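Local coordinates for putative isocitrate dehydrogenase, NAD-dependent (Methylococcus capsulatus, PDB 6LKY), which catalyses the oxidative decarboxylation of isocitrate to 2-oxoglutarate, probably with NAD+ as the electron acceptor and with a need for magnesium, at the interface of chains A and B. Residues are numbered along the deposited sequence; one frame, centred on the assembly and turned at random. Chains: chain A/B, Putative isocitrate dehydrogenase, NAD-dependent.

The interface of chains A and B. Residues chain A 143-145, 180-181, 184; chain B 127, 139-141.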
# COMPACT_ATOMS: atom_id res chain seq x y z
N ALA A 143 1.55 -15.26 -8.35
CA ALA A 143 1.90 -15.28 -6.94
C ALA A 143 1.82 -16.71 -6.42
O ALA A 143 0.88 -17.44 -6.73
CB ALA A 143 0.98 -14.36 -6.14
N VAL A 144 2.82 -17.13 -5.66
CA VAL A 144 2.89 -18.48 -5.12
C VAL A 144 2.87 -18.43 -3.60
O VAL A 144 3.69 -17.74 -2.99
CB VAL A 144 4.14 -19.23 -5.62
CG1 VAL A 144 4.27 -20.58 -4.88
CG2 VAL A 144 4.05 -19.46 -7.12
N VAL A 145 1.93 -19.15 -3.00
CA VAL A 145 1.87 -19.35 -1.56
C VAL A 145 1.90 -20.85 -1.30
O VAL A 145 1.05 -21.58 -1.82
CB VAL A 145 0.61 -18.71 -0.95
CG1 VAL A 145 0.44 -19.14 0.51
CG2 VAL A 145 0.67 -17.20 -1.08
N CYS A 180 -7.40 -17.97 -2.99
CA CYS A 180 -6.54 -19.13 -2.86
C CYS A 180 -5.25 -18.83 -2.13
O CYS A 180 -4.92 -19.52 -1.16
CB CYS A 180 -6.24 -19.72 -4.25
SG CYS A 180 -7.71 -20.45 -5.01
N THR A 181 -4.50 -17.82 -2.58
CA THR A 181 -3.19 -17.53 -1.99
C THR A 181 -3.32 -16.82 -0.65
O THR A 181 -2.90 -17.33 0.40
CB THR A 181 -2.36 -16.68 -2.96
OG1 THR A 181 -3.16 -15.59 -3.42
CG2 THR A 181 -1.91 -17.50 -4.17
N LEU A 184 -5.36 -19.02 1.80
CA LEU A 184 -4.59 -20.06 2.47
C LEU A 184 -3.68 -19.46 3.54
O LEU A 184 -3.57 -19.99 4.65
CB LEU A 184 -3.78 -20.85 1.45
CG LEU A 184 -2.90 -22.00 1.95
CD1 LEU A 184 -3.76 -23.10 2.59
CD2 LEU A 184 -2.05 -22.57 0.82
N GLU B 127 -7.15 -18.22 -10.18
CA GLU B 127 -6.39 -18.80 -9.07
C GLU B 127 -6.69 -20.28 -8.99
O GLU B 127 -7.71 -20.75 -9.48
CB GLU B 127 -6.75 -18.25 -7.69
CG GLU B 127 -6.98 -16.80 -7.49
CD GLU B 127 -7.36 -16.55 -6.05
OE1 GLU B 127 -6.45 -16.34 -5.22
OE2 GLU B 127 -8.58 -16.66 -5.74
N ALA B 139 -0.83 -22.71 -3.31
CA ALA B 139 -1.85 -21.94 -4.01
C ALA B 139 -1.17 -20.97 -4.96
O ALA B 139 -0.05 -20.51 -4.72
CB ALA B 139 -2.73 -21.17 -3.02
N GLU B 140 -1.87 -20.64 -6.04
CA GLU B 140 -1.36 -19.69 -7.01
C GLU B 140 -2.48 -18.75 -7.42
O GLU B 140 -3.65 -19.15 -7.49
CB GLU B 140 -0.79 -20.39 -8.24
CG GLU B 140 0.46 -21.15 -7.96
CD GLU B 140 1.11 -21.69 -9.22
OE1 GLU B 140 2.25 -22.18 -9.11
OE2 GLU B 140 0.48 -21.61 -10.30
N SER B 141 -2.11 -17.51 -7.69
CA SER B 141 -3.01 -16.48 -8.18
C SER B 141 -2.34 -15.79 -9.35
O SER B 141 -1.14 -15.49 -9.30
CB SER B 141 -3.33 -15.44 -7.09
OG SER B 141 -4.06 -16.02 -6.04
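A:Ala143 to A:Val145 run antiparallel to B:Ala139 to B:Ser141, the two copies of strand 135-146 joining into one intersubunit sheet, part of the two-fold symmetric dimer interface, through paired backbone bonds between A:Ala143 and B:Ser141 and between A:Val145 and B:Ala139. On one face, A:Val144 and B:Glu140 lie side by side and point the same way, A:Val144 CG2 packing 4.1 Å from the aliphatic B:Glu140 CG. The start of helix 181-193 of chain A lies over the opposite face. There the methyl of B:Ala139 packs against the A:Cys180 carbonyl and A:Thr181, its CB 3.8 Å from A:Thr181 CA. The A:Thr181 hydroxyl, set between its backbone N and carbonyl carbon (chi1 48°), meets the B:Ser141 hydroxyl tip to tip, OG1 to OG 2.8 Å; the methyl CG2 rests 3.6 Å from B:Glu140 CA. B:Ser141 OG in turn donates to B:Glu127 OE1 on its anti lone pair, holding that carboxylate from within chain B. B:Glu127 OE1 also accepts the backbone N-H of A:Cys180, 2.9 Å from A:Cys180 N, from 38° above the carboxylate plane. Two donors thus grip OE1 just before the helix start, where the helix dipole may help to stabilise negative charge. An alanine in place of B:Glu127 would probably leave the A:Cys180 N-H without this acceptor and the B:Ser141 hydroxyl freer to turn. Beside the carboxylate, the thiol A:Cys180 SG packs 3.6 Å from B:Glu127 CB.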